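Local structure of tetratricopeptide TPR_2 repeat protein (Thermobaculum terrenum, 5DJS) at residues A[120-125]-A[244-249]; A[281-286]-A[513-518]; A[291-294]-A[300-303]; A[302-307]-A[505-510]; A[306-311]-A[445-450]. The protein joins tetratricopeptide repeats to a GT-B-type module of glycosyltransferase family 41, with uridine-5'-diphosphate bound in the model. The protein carries 1 engineered substitution. All blocks are in the same frame, centred on the assembly; numbering follows the deposited sequence.

Interaction 1 (A[120-125]-A[244-249]); sequences ALHYSA and LSWHLG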
# COMPACT_ATOMS: atom_id res chain seq x y z
N ALA A 120 -6.48 -1.47 8.90
CA ALA A 120 -7.19 -2.75 8.85
C ALA A 120 -8.68 -2.62 8.53
O ALA A 120 -9.23 -3.45 7.81
CB ALA A 120 -7.01 -3.51 10.15
N LEU A 121 -9.31 -1.57 9.06
CA LEU A 121 -10.74 -1.30 8.81
C LEU A 121 -11.10 -1.18 7.32
O LEU A 121 -12.22 -1.47 6.93
CB LEU A 121 -11.20 -0.04 9.58
CG LEU A 121 -11.80 -0.22 10.98
CD1 LEU A 121 -10.97 -1.09 11.89
CD2 LEU A 121 -12.05 1.14 11.62
N HIS A 122 -10.15 -0.76 6.49
CA HIS A 122 -10.41 -0.59 5.05
C HIS A 122 -10.60 -1.91 4.30
O HIS A 122 -11.24 -1.93 3.24
CB HIS A 122 -9.31 0.27 4.41
CG HIS A 122 -9.24 1.65 4.98
ND1 HIS A 122 -10.00 2.69 4.49
CD2 HIS A 122 -8.54 2.15 6.02
CE1 HIS A 122 -9.75 3.78 5.20
NE2 HIS A 122 -8.88 3.48 6.13
N TYR A 123 -10.10 -3.00 4.87
CA TYR A 123 -10.29 -4.35 4.33
C TYR A 123 -11.61 -4.99 4.71
O TYR A 123 -11.85 -6.12 4.30
CB TYR A 123 -9.19 -5.27 4.82
CG TYR A 123 -7.80 -4.79 4.51
CD1 TYR A 123 -7.40 -4.57 3.19
CD2 TYR A 123 -6.88 -4.56 5.52
CE1 TYR A 123 -6.12 -4.13 2.90
CE2 TYR A 123 -5.61 -4.11 5.24
CZ TYR A 123 -5.23 -3.90 3.92
OH TYR A 123 -3.96 -3.46 3.64
N SER A 124 -12.47 -4.30 5.46
CA SER A 124 -13.74 -4.88 5.93
C SER A 124 -14.92 -3.97 5.62
O SER A 124 -14.88 -2.77 5.91
CB SER A 124 -13.67 -5.12 7.42
OG SER A 124 -14.95 -5.42 7.94
N ALA A 125 -15.99 -4.56 5.08
CA ALA A 125 -17.21 -3.81 4.76
C ALA A 125 -18.02 -3.42 6.00
O ALA A 125 -18.92 -2.59 5.90
CB ALA A 125 -18.08 -4.59 3.78
N LEU A 244 4.91 10.08 1.30
CA LEU A 244 4.67 9.01 0.35
C LEU A 244 4.17 7.72 1.00
O LEU A 244 3.56 6.91 0.32
CB LEU A 244 5.94 8.71 -0.45
CG LEU A 244 6.12 9.29 -1.86
CD1 LEU A 244 5.39 10.59 -2.13
CD2 LEU A 244 7.62 9.45 -2.10
N SER A 245 4.44 7.52 2.30
CA SER A 245 4.13 6.25 2.96
C SER A 245 2.72 6.12 3.52
O SER A 245 2.11 5.06 3.38
CB SER A 245 5.15 5.94 4.06
OG SER A 245 6.40 5.58 3.49
N TRP A 246 2.23 7.17 4.17
CA TRP A 246 0.91 7.19 4.86
C TRP A 246 0.92 6.12 5.98
O TRP A 246 1.96 5.50 6.29
CB TRP A 246 -0.25 7.03 3.83
CG TRP A 246 -1.70 7.19 4.31
CD1 TRP A 246 -2.41 8.35 4.48
CD2 TRP A 246 -2.61 6.13 4.60
NE1 TRP A 246 -3.69 8.06 4.90
CE2 TRP A 246 -3.84 6.70 4.99
CE3 TRP A 246 -2.49 4.74 4.62
CZ2 TRP A 246 -4.95 5.91 5.37
CZ3 TRP A 246 -3.58 3.96 4.99
CH2 TRP A 246 -4.79 4.54 5.36
N HIS A 247 -0.21 5.95 6.63
CA HIS A 247 -0.40 4.89 7.59
C HIS A 247 -0.04 3.45 7.16
O HIS A 247 0.23 2.63 8.02
CB HIS A 247 -1.84 4.92 8.08
CG HIS A 247 -2.14 6.08 8.97
ND1 HIS A 247 -2.73 7.24 8.52
CD2 HIS A 247 -1.94 6.25 10.29
CE1 HIS A 247 -2.88 8.07 9.53
NE2 HIS A 247 -2.41 7.49 10.62
N LEU A 248 0.04 3.18 5.85
CA LEU A 248 0.30 1.83 5.33
C LEU A 248 1.78 1.47 5.40
O LEU A 248 2.11 0.31 5.24
CB LEU A 248 -0.09 1.71 3.85
CG LEU A 248 -1.55 1.73 3.41
CD1 LEU A 248 -1.70 1.94 1.91
CD2 LEU A 248 -2.28 0.48 3.87
N GLY A 249 2.66 2.45 5.58
CA GLY A 249 4.08 2.20 5.44
C GLY A 249 4.87 2.75 6.59
O GLY A 249 4.31 3.28 7.53
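His122 NE2 lies at the edge of the Trp246 indole, 4.3 Å from Trp246 CH2 and near the indole plane, so the nitrogen addresses the outer edge of the six-membered ring and not its face. Relative to the imidazole the approach is oblique, and the pair is not a stack. The indole is carried across to residues 120-125 because CG of Trp246 stands opposite the backbone N (chi1 -172°). One of its faces is taken by the neighbouring His247, whose CB sits 3.5 Å above the Trp246 ring plane, offset toward the rim, while Leu248 CB lies in plane at the edge.

A second, equally loose touch runs beside the first. The Tyr123 phenol reaches toward Leu248, with Tyr123 OH 4.3 Å from Leu248 CD2. That hydroxyl's polar partner is Arg338, a residue of the uridine-5'-diphosphate pocket; the Tyr123 side chain is about 8 Å from the nucleotide, and its ring also meets that of Tyr419.

No hydrogen bond crosses between 120-125, which follows helix 111-120, and 244-249, the loop after strand 240-243. Both approaches are longer than close van der Waals contact. The chemistry implies loose, non-bonded packing of two loops near the nucleotide pocket, with the polar end of Tyr123 held by Arg338 and not by 244-249.

Interaction 2 (A[281-286]-A[513-518]); sequences YLVGDQ and RRMWRD
Met515 lies over the face of the Tyr281 ring. Its CG stands 3.6 Å from the ring centroid and only 13° off the ring normal, which makes this a well-centred CH-pi contact. The thioether follows at a slant: Met515 SD is 4.4 Å from the same centroid, 32° off the normal, a Met-aromatic contact of oblique geometry. Beyond the sulfur, Met515 CE reaches Val283 CG2 at 3.7 Å. The methionine thus spans two residues of the strand, sliding past the tyrosine in the opposite direction and crossing the valine at about a right angle.

Torsions explain the reach. Met515 CG is opposite the carbonyl carbon (chi1 -69°) and the chain then runs out extended, carrying the sulfur and methyl from the helix down to the sheet. At the margin, the Tyr281 hydroxyl approaches Asp518 CB, about one turn further on, without bonding to it.

In the next shell, Met515 also rests on Val263 and Val265 of the adjoining strand 263-266, and Tyr281 packs on Arg300 and Val302 of strand 300-304 on its other flank. Backbone bonds to both neighbouring strands hold residues 281-283 in the parallel sheet.

The short axes of strand 281-285 and helix 513-518 pass 11.5 Å apart and run nearly antiparallel. Such layering of a helix on a parallel sheet is the alpha/beta packing of a Rossmann-like domain, and a C-terminal helix returning to the first of the two Rossmann-like domains is a hallmark of the GT-B fold.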
# COMPACT_ATOMS: atom_id res chain seq x y z
N TYR A 281 -2.44 19.23 2.40
CA TYR A 281 -3.03 18.69 1.16
C TYR A 281 -2.95 17.17 1.03
O TYR A 281 -2.01 16.54 1.50
CB TYR A 281 -2.35 19.33 -0.05
CG TYR A 281 -2.56 20.82 -0.09
CD1 TYR A 281 -3.74 21.36 -0.60
CD2 TYR A 281 -1.61 21.70 0.43
CE1 TYR A 281 -3.96 22.72 -0.64
CE2 TYR A 281 -1.81 23.07 0.41
CZ TYR A 281 -2.99 23.57 -0.13
OH TYR A 281 -3.20 24.92 -0.16
N LEU A 282 -3.97 16.60 0.40
CA LEU A 282 -3.94 15.23 -0.09
C LEU A 282 -4.17 15.29 -1.60
O LEU A 282 -5.20 15.80 -2.04
CB LEU A 282 -5.03 14.41 0.61
CG LEU A 282 -5.07 12.90 0.30
CD1 LEU A 282 -5.56 12.09 1.49
CD2 LEU A 282 -5.92 12.60 -0.92
N VAL A 283 -3.22 14.78 -2.39
CA VAL A 283 -3.30 14.80 -3.87
C VAL A 283 -3.99 13.55 -4.46
O VAL A 283 -3.40 12.46 -4.51
CB VAL A 283 -1.90 14.94 -4.50
CG1 VAL A 283 -1.97 14.94 -6.02
CG2 VAL A 283 -1.22 16.21 -4.02
N GLY A 284 -5.24 13.72 -4.91
CA GLY A 284 -6.03 12.65 -5.54
C GLY A 284 -6.36 12.99 -6.98
O GLY A 284 -5.51 13.52 -7.72
N ASP A 285 -7.59 12.68 -7.39
CA ASP A 285 -8.11 13.09 -8.70
C ASP A 285 -9.64 13.10 -8.72
O ASP A 285 -10.27 12.72 -7.73
CB ASP A 285 -7.49 12.27 -9.85
CG ASP A 285 -8.09 10.89 -10.01
OD1 ASP A 285 -9.33 10.79 -10.18
OD2 ASP A 285 -7.31 9.91 -10.04
N GLN A 286 -10.22 13.53 -9.84
CA GLN A 286 -11.66 13.85 -9.89
C GLN A 286 -12.58 12.65 -9.83
O GLN A 286 -13.70 12.77 -9.33
CB GLN A 286 -11.97 14.68 -11.13
CG GLN A 286 -11.29 16.03 -11.13
CD GLN A 286 -11.58 16.80 -12.40
OE1 GLN A 286 -11.35 16.31 -13.51
NE2 GLN A 286 -12.10 18.02 -12.24
N ARG A 513 2.67 24.08 -7.35
CA ARG A 513 2.80 25.52 -7.55
C ARG A 513 1.62 26.28 -6.96
O ARG A 513 1.79 27.33 -6.35
CB ARG A 513 2.96 25.84 -9.05
CG ARG A 513 3.28 27.30 -9.39
CD ARG A 513 4.55 27.83 -8.73
NE ARG A 513 5.75 27.04 -9.05
CZ ARG A 513 6.99 27.35 -8.67
NH1 ARG A 513 7.23 28.45 -7.95
NH2 ARG A 513 8.00 26.56 -9.00
N ARG A 514 0.42 25.75 -7.13
CA ARG A 514 -0.79 26.42 -6.66
C ARG A 514 -0.95 26.28 -5.14
O ARG A 514 -1.53 27.15 -4.51
CB ARG A 514 -2.01 25.92 -7.44
CG ARG A 514 -2.02 26.47 -8.87
CD ARG A 514 -2.75 25.61 -9.90
NE ARG A 514 -4.02 25.11 -9.38
CZ ARG A 514 -5.13 25.82 -9.23
NH1 ARG A 514 -5.19 27.12 -9.55
NH2 ARG A 514 -6.22 25.23 -8.73
N MET A 515 -0.41 25.20 -4.57
CA MET A 515 -0.25 25.08 -3.12
C MET A 515 0.69 26.16 -2.59
O MET A 515 0.43 26.77 -1.54
CB MET A 515 0.36 23.72 -2.73
CG MET A 515 -0.49 22.48 -2.94
SD MET A 515 0.51 20.98 -2.76
CE MET A 515 -0.41 19.86 -3.80
N TRP A 516 1.80 26.35 -3.29
CA TRP A 516 2.82 27.33 -2.91
C TRP A 516 2.34 28.77 -3.08
O TRP A 516 2.52 29.59 -2.17
CB TRP A 516 4.11 27.11 -3.70
CG TRP A 516 5.17 28.11 -3.39
CD1 TRP A 516 5.54 29.16 -4.17
CD2 TRP A 516 5.97 28.19 -2.21
NE1 TRP A 516 6.53 29.88 -3.56
CE2 TRP A 516 6.82 29.30 -2.35
CE3 TRP A 516 6.06 27.42 -1.04
CZ2 TRP A 516 7.75 29.68 -1.38
CZ3 TRP A 516 6.99 27.79 -0.06
CH2 TRP A 516 7.82 28.91 -0.24
N ARG A 517 1.73 29.09 -4.22
CA ARG A 517 1.14 30.41 -4.42
C ARG A 517 0.21 30.74 -3.25
O ARG A 517 0.37 31.78 -2.63
CB ARG A 517 0.38 30.55 -5.76
CG ARG A 517 -0.54 31.78 -5.83
CD ARG A 517 -0.94 32.22 -7.23
NE ARG A 517 -1.33 31.11 -8.11
CZ ARG A 517 -0.56 30.54 -9.04
NH1 ARG A 517 0.69 30.93 -9.27
NH2 ARG A 517 -1.06 29.53 -9.76
N ASP A 518 -0.72 29.83 -2.95
CA ASP A 518 -1.70 30.02 -1.87
C ASP A 518 -1.09 30.20 -0.47
O ASP A 518 -1.66 30.89 0.37
CB ASP A 518 -2.73 28.87 -1.84
CG ASP A 518 -3.72 28.93 -3.00
OD1 ASP A 518 -3.41 29.51 -4.06
OD2 ASP A 518 -4.82 28.37 -2.84

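Interaction 3 (A[291-294]-A[300-303]); sequences PGSD and RLVR
Arg303 holds the Asp294 carboxylate end-on with its two terminal nitrogens, forming a salt bridge. The straighter bond runs from Arg303 NH1 to Asp294 OD2, 3.2 Å long with an N-H...O angle of 160°; it arrives on the syn side of that oxygen and stays almost within the guanidinium plane. From Arg303 NH2 to Asp294 OD1 the distance is 3.1 Å, but the angle falls to 138° and the donor comes from above the carboxylate plane. Each carboxylate oxygen thus has its own donor, and NH1 adds a weak second bond to OD1. The two flat groups are turned 25° from each other.

The remaining donor capacity is directed to the backbone just before the loop segment: Arg303 NE bonds to Cys289 O and NH2 to Pro290 O. One guanidinium therefore ties two carbonyls and a carboxylate of the same loop. Its extended chain from CG to NE spans the gap to them.

Leu301, two residues earlier and also directed at the loop, packs beside the bridge. Its CD1 lies 3.5 Å from Asp294 OD2 and 4.0 Å from Ser293 OG, contacts without hydrogen bonds.

The arrangement is a bidentate, end-on arginine-carboxylate salt bridge at the surface. It joins the loop after strand 281-285 to the strand it leads into, 300-304, the edge strand of the first Rossmann-like sheet of this GT-B fold.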
# COMPACT_ATOMS: atom_id res chain seq x y z
N PRO A 291 -17.59 13.86 -5.24
CA PRO A 291 -18.07 15.22 -4.92
C PRO A 291 -18.25 15.64 -3.44
O PRO A 291 -17.71 16.68 -3.05
CB PRO A 291 -19.40 15.29 -5.66
CG PRO A 291 -19.15 14.49 -6.90
CD PRO A 291 -18.23 13.36 -6.47
N GLY A 292 -18.97 14.85 -2.64
CA GLY A 292 -19.27 15.24 -1.24
C GLY A 292 -18.34 14.69 -0.17
O GLY A 292 -18.74 14.50 0.98
N SER A 293 -17.07 14.49 -0.54
CA SER A 293 -16.11 13.67 0.21
C SER A 293 -15.25 14.44 1.21
O SER A 293 -14.58 13.84 2.05
CB SER A 293 -15.17 12.98 -0.79
OG SER A 293 -14.09 12.32 -0.16
N ASP A 294 -15.26 15.77 1.10
CA ASP A 294 -14.23 16.62 1.72
C ASP A 294 -14.28 16.68 3.24
O ASP A 294 -13.24 16.73 3.89
CB ASP A 294 -14.32 18.05 1.15
CG ASP A 294 -13.95 18.10 -0.31
OD1 ASP A 294 -14.74 17.62 -1.15
OD2 ASP A 294 -12.84 18.60 -0.60
N ARG A 300 -6.88 19.37 2.61
CA ARG A 300 -7.64 19.83 1.45
C ARG A 300 -7.35 18.89 0.29
O ARG A 300 -6.19 18.64 -0.05
CB ARG A 300 -7.25 21.25 1.04
CG ARG A 300 -8.04 22.34 1.73
CD ARG A 300 -7.73 23.67 1.08
NE ARG A 300 -7.57 24.73 2.08
CZ ARG A 300 -6.70 25.75 2.01
NH1 ARG A 300 -5.86 25.88 0.99
NH2 ARG A 300 -6.67 26.64 2.99
N LEU A 301 -8.42 18.37 -0.31
CA LEU A 301 -8.29 17.46 -1.43
C LEU A 301 -7.88 18.24 -2.69
O LEU A 301 -8.46 19.29 -2.98
CB LEU A 301 -9.60 16.71 -1.66
CG LEU A 301 -10.06 15.79 -0.53
CD1 LEU A 301 -11.49 15.33 -0.79
CD2 LEU A 301 -9.15 14.59 -0.38
N VAL A 302 -6.88 17.73 -3.40
CA VAL A 302 -6.42 18.31 -4.65
C VAL A 302 -6.79 17.32 -5.75
O VAL A 302 -6.09 16.33 -5.96
CB VAL A 302 -4.89 18.56 -4.62
CG1 VAL A 302 -4.35 19.00 -5.97
CG2 VAL A 302 -4.54 19.59 -3.56
N ARG A 303 -7.91 17.58 -6.42
CA ARG A 303 -8.43 16.67 -7.44
C ARG A 303 -7.83 16.98 -8.81
O ARG A 303 -8.40 17.75 -9.59
CB ARG A 303 -9.95 16.78 -7.51
CG ARG A 303 -10.70 16.49 -6.22
CD ARG A 303 -12.15 16.93 -6.33
NE ARG A 303 -13.04 16.18 -5.44
CZ ARG A 303 -13.24 16.42 -4.15
NH1 ARG A 303 -12.60 17.42 -3.52
NH2 ARG A 303 -14.09 15.67 -3.46

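Interaction 4 (A[302-307]-A[505-510]); sequences VRLSRF and TAELED
Leu304, Ser305 and Arg306 pack on Glu507 in a mixed apolar and polar contact, where the edge strand of the first Rossmann-like sheet of the GT-B fold runs out beside the long C-terminal helix 479-521. Leu304 and Glu507 have the nearest CA atoms, 7.2 Å apart, and Glu507 takes part in all three residue contacts.

Leu304 forms the buried part. Its CD2 comes within 3.6 Å of Glu507 O, the backbone carbonyl, and around it Phe504 and Ala511 of the same helix continue the apolar surface. Leu508, turned to one side, is partly covered here too and touches Val283 on the neighbouring strand.

Further out, Arg306 and Glu507 slide past each other in opposite directions along their aliphatic parts, with Arg306 CD 3.8 Å from Glu507 CB. Their charged ends do not pair: Arg306 NE stays 6.1 Å from Glu507 OE1, so any attraction between the two charges acts at long range. The guanidinium instead forms a salt bridge with Asp500, an earlier residue of helix 479-521, through NH2.

The glutamate chain bends at its second torsion (chi2 -83°), which folds the carboxylate over toward the loop that follows the strand. There it meets the exposed Ser305, the residue directly after the strand, which contributes the one hydrogen bond that crosses between the two segments. In it, Ser305 OG donates to Glu507 OE1 at 3.2 Å, and the bond is weak.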
# COMPACT_ATOMS: atom_id res chain seq x y z
N VAL A 302 -6.88 17.73 -3.40
CA VAL A 302 -6.42 18.31 -4.65
C VAL A 302 -6.79 17.32 -5.75
O VAL A 302 -6.09 16.33 -5.96
CB VAL A 302 -4.89 18.56 -4.62
CG1 VAL A 302 -4.35 19.00 -5.97
CG2 VAL A 302 -4.54 19.59 -3.56
N ARG A 303 -7.91 17.58 -6.42
CA ARG A 303 -8.43 16.67 -7.44
C ARG A 303 -7.83 16.98 -8.81
O ARG A 303 -8.40 17.75 -9.59
CB ARG A 303 -9.95 16.78 -7.51
CG ARG A 303 -10.70 16.49 -6.22
CD ARG A 303 -12.15 16.93 -6.33
NE ARG A 303 -13.04 16.18 -5.44
CZ ARG A 303 -13.24 16.42 -4.15
NH1 ARG A 303 -12.60 17.42 -3.52
NH2 ARG A 303 -14.09 15.67 -3.46
N LEU A 304 -6.68 16.37 -9.12
CA LEU A 304 -6.07 16.50 -10.45
C LEU A 304 -7.07 16.09 -11.55
O LEU A 304 -7.88 15.17 -11.37
CB LEU A 304 -4.83 15.61 -10.58
CG LEU A 304 -3.63 15.84 -9.67
CD1 LEU A 304 -2.59 14.75 -9.91
CD2 LEU A 304 -3.03 17.22 -9.88
N SER A 305 -6.97 16.76 -12.71
CA SER A 305 -7.86 16.50 -13.87
C SER A 305 -7.34 15.38 -14.80
O SER A 305 -7.70 15.32 -15.96
CB SER A 305 -8.03 17.80 -14.64
OG SER A 305 -6.75 18.29 -15.00
N ARG A 306 -6.47 14.53 -14.27
CA ARG A 306 -6.05 13.28 -14.88
C ARG A 306 -6.02 12.22 -13.74
O ARG A 306 -6.35 12.53 -12.60
CB ARG A 306 -4.65 13.43 -15.48
CG ARG A 306 -3.59 13.74 -14.43
CD ARG A 306 -2.18 13.74 -14.95
NE ARG A 306 -1.81 12.63 -15.84
CZ ARG A 306 -1.72 11.35 -15.53
NH1 ARG A 306 -2.03 10.89 -14.33
NH2 ARG A 306 -1.33 10.48 -16.45
N PHE A 307 -5.58 11.01 -14.05
CA PHE A 307 -5.38 9.96 -13.05
C PHE A 307 -4.32 10.39 -12.04
O PHE A 307 -3.34 11.04 -12.41
CB PHE A 307 -4.99 8.64 -13.74
CG PHE A 307 -4.91 7.45 -12.81
CD1 PHE A 307 -6.02 7.08 -12.04
CD2 PHE A 307 -3.75 6.69 -12.72
CE1 PHE A 307 -5.95 5.98 -11.20
CE2 PHE A 307 -3.68 5.59 -11.88
CZ PHE A 307 -4.79 5.23 -11.12
N THR A 505 3.72 14.49 -14.37
CA THR A 505 4.51 15.26 -13.39
C THR A 505 4.35 16.76 -13.62
O THR A 505 4.51 17.53 -12.69
CB THR A 505 6.01 14.88 -13.26
OG1 THR A 505 6.83 15.90 -13.83
CG2 THR A 505 6.35 13.54 -13.85
N ALA A 506 4.04 17.17 -14.84
CA ALA A 506 3.69 18.57 -15.11
C ALA A 506 2.39 18.94 -14.40
O ALA A 506 2.29 20.01 -13.82
CB ALA A 506 3.60 18.83 -16.61
N GLU A 507 1.39 18.06 -14.46
CA GLU A 507 0.11 18.29 -13.76
C GLU A 507 0.25 18.36 -12.22
O GLU A 507 -0.46 19.13 -11.54
CB GLU A 507 -0.94 17.25 -14.17
CG GLU A 507 -1.71 17.62 -15.43
CD GLU A 507 -2.88 18.55 -15.13
OE1 GLU A 507 -3.69 18.25 -14.21
OE2 GLU A 507 -2.98 19.60 -15.82
N LEU A 508 1.17 17.55 -11.68
CA LEU A 508 1.49 17.53 -10.25
C LEU A 508 2.24 18.81 -9.85
O LEU A 508 1.88 19.48 -8.88
CB LEU A 508 2.33 16.28 -9.93
CG LEU A 508 2.81 16.05 -8.50
CD1 LEU A 508 1.63 15.69 -7.61
CD2 LEU A 508 3.88 14.96 -8.46
N GLU A 509 3.29 19.12 -10.60
CA GLU A 509 4.00 20.40 -10.46
C GLU A 509 3.08 21.61 -10.53
O GLU A 509 3.26 22.57 -9.79
CB GLU A 509 5.07 20.52 -11.55
CG GLU A 509 6.29 19.66 -11.30
CD GLU A 509 7.23 19.60 -12.49
OE1 GLU A 509 6.87 20.12 -13.58
OE2 GLU A 509 8.33 19.04 -12.35
N ASP A 510 2.08 21.56 -11.41
CA ASP A 510 1.04 22.59 -11.46
C ASP A 510 0.29 22.67 -10.11
O ASP A 510 -0.01 23.76 -9.65
CB ASP A 510 0.04 22.33 -12.60
CG ASP A 510 -0.46 23.60 -13.23
OD1 ASP A 510 0.33 24.20 -14.00
OD2 ASP A 510 -1.63 23.99 -12.97

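Interaction 5 (A[306-311]-A[445-450]); sequences RFYLPC and GRATSS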
# COMPACT_ATOMS: atom_id res chain seq x y z
N ARG A 306 -6.47 14.53 -14.27
CA ARG A 306 -6.05 13.28 -14.88
C ARG A 306 -6.02 12.22 -13.74
O ARG A 306 -6.35 12.53 -12.60
CB ARG A 306 -4.65 13.43 -15.48
CG ARG A 306 -3.59 13.74 -14.43
CD ARG A 306 -2.18 13.74 -14.95
NE ARG A 306 -1.81 12.63 -15.84
CZ ARG A 306 -1.72 11.35 -15.53
NH1 ARG A 306 -2.03 10.89 -14.33
NH2 ARG A 306 -1.33 10.48 -16.45
N PHE A 307 -5.58 11.01 -14.05
CA PHE A 307 -5.38 9.96 -13.05
C PHE A 307 -4.32 10.39 -12.04
O PHE A 307 -3.34 11.04 -12.41
CB PHE A 307 -4.99 8.64 -13.74
CG PHE A 307 -4.91 7.45 -12.81
CD1 PHE A 307 -6.02 7.08 -12.04
CD2 PHE A 307 -3.75 6.69 -12.72
CE1 PHE A 307 -5.95 5.98 -11.20
CE2 PHE A 307 -3.68 5.59 -11.88
CZ PHE A 307 -4.79 5.23 -11.12
N TYR A 308 -4.51 10.04 -10.76
CA TYR A 308 -3.62 10.54 -9.69
C TYR A 308 -2.20 9.95 -9.66
O TYR A 308 -1.44 10.30 -8.77
CB TYR A 308 -4.29 10.40 -8.32
CG TYR A 308 -4.17 9.03 -7.64
CD1 TYR A 308 -4.71 7.87 -8.21
CD2 TYR A 308 -3.55 8.91 -6.39
CE1 TYR A 308 -4.61 6.64 -7.58
CE2 TYR A 308 -3.45 7.68 -5.75
CZ TYR A 308 -3.98 6.55 -6.35
OH TYR A 308 -3.88 5.34 -5.70
N LEU A 309 -1.84 9.09 -10.62
CA LEU A 309 -0.53 8.46 -10.68
C LEU A 309 -0.01 8.43 -12.12
O LEU A 309 -0.81 8.51 -13.05
CB LEU A 309 -0.63 7.02 -10.18
CG LEU A 309 -1.19 6.81 -8.78
CD1 LEU A 309 -1.42 5.34 -8.52
CD2 LEU A 309 -0.21 7.34 -7.77
N PRO A 310 1.33 8.30 -12.30
CA PRO A 310 1.88 8.10 -13.65
C PRO A 310 1.76 6.65 -14.14
O PRO A 310 2.27 5.73 -13.50
CB PRO A 310 3.36 8.50 -13.47
CG PRO A 310 3.68 8.17 -12.05
CD PRO A 310 2.39 8.32 -11.27
N CYS A 311 1.13 6.47 -15.30
CA CYS A 311 0.83 5.15 -15.90
C CYS A 311 1.85 4.60 -16.92
O CYS A 311 1.62 3.53 -17.51
CB CYS A 311 -0.55 5.21 -16.54
SG CYS A 311 -1.87 5.64 -15.39
N GLY A 445 -12.03 2.45 -2.23
CA GLY A 445 -12.65 1.60 -3.26
C GLY A 445 -12.78 2.22 -4.65
O GLY A 445 -13.73 1.91 -5.37
N ARG A 446 -11.83 3.09 -5.03
CA ARG A 446 -11.88 3.83 -6.31
C ARG A 446 -10.56 3.98 -7.07
O ARG A 446 -10.51 4.68 -8.08
CB ARG A 446 -12.46 5.23 -6.07
CG ARG A 446 -13.96 5.25 -5.84
CD ARG A 446 -14.41 6.62 -5.37
NE ARG A 446 -14.86 7.45 -6.47
CZ ARG A 446 -16.13 7.63 -6.84
NH1 ARG A 446 -17.14 7.03 -6.20
NH2 ARG A 446 -16.40 8.42 -7.87
N ALA A 447 -9.49 3.33 -6.62
CA ALA A 447 -8.21 3.44 -7.33
C ALA A 447 -8.34 2.92 -8.78
O ALA A 447 -7.79 3.52 -9.70
CB ALA A 447 -7.11 2.70 -6.59
N THR A 448 -9.07 1.82 -8.96
CA THR A 448 -9.26 1.23 -10.28
C THR A 448 -10.39 1.88 -11.05
O THR A 448 -10.26 2.12 -12.25
CB THR A 448 -9.54 -0.27 -10.19
OG1 THR A 448 -10.61 -0.50 -9.26
CG2 THR A 448 -8.38 -0.99 -9.73
N SER A 449 -11.50 2.17 -10.37
CA SER A 449 -12.61 2.88 -11.02
C SER A 449 -12.05 4.12 -11.74
O SER A 449 -12.35 4.34 -12.91
CB SER A 449 -13.74 3.23 -10.04
OG SER A 449 -13.43 4.39 -9.28
N SER A 450 -11.20 4.90 -11.05
CA SER A 450 -10.59 6.10 -11.62
C SER A 450 -9.70 5.77 -12.82
O SER A 450 -9.91 6.30 -13.91
CB SER A 450 -9.78 6.84 -10.55
OG SER A 450 -9.15 8.00 -11.07
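The Phe307 ring turns its edge toward the first turn of helix 447-454, at the buried seam between the two Rossmann-like domains of the GT-B fold; residues 306-311 belong to the connection leading from the last strand of one sheet to the first of the other. Phe307 CE1 is 3.4 Å from Ala447 O, and both Ala447 O and Ser450 OG lie near the plane of the ring. Neither approach is a hydrogen bond, although oxygens at an aromatic rim would suit its slightly positive hydrogens. The ring gets there because Phe307 CG lies across from the backbone N (chi1 -173°).

Tyr308 borders the same site. Its CD1 lies 3.7 Å above one face of the Phe307 ring, offset toward the rim, and Tyr308 OH approaches Ala447 CB at 4.3 Å. Leu309 CG in turn sits over the centre of the Tyr308 ring. The Ala447 side chain is about 7 Å from the bound uridine-5'-diphosphate, and Tyr308 also touches Cys422 of that pocket.

Arg306 NH1 bonds to Leu309 O at 3.0 Å, within the loop, while Arg446 O at the helix start accepts from Ser450 N and Ser449 OG on the same face of its plane. Ser450 OG bonds to Asp285 at the end of strand 281-285, yet still lies 3.4 Å from Phe307 CD1.

Overall arrangement
Interactions 1 and 5 are buried and lie near the bound uridine-5'-diphosphate, their centres about 17 Å apart; both involve the edge of an aromatic ring and have no hydrogen bond across the segments. Interactions 2 and 4 are partly buried neighbours, centres about 8 Å apart, and both place helix 479-521 against adjacent strands of one parallel sheet: the first is mainly CH-pi, Met-aromatic and apolar, the second turns polar toward solvent. Interaction 3, at the surface, is the ionic one and shares Val302 and Arg303 with interaction 4. Arg306 and Phe307 then link interactions 4 and 5, whereas Asp285, in the strand of interaction 2, hydrogen-bonds Ser450 of interaction 5. Interaction 1 touches none of the others.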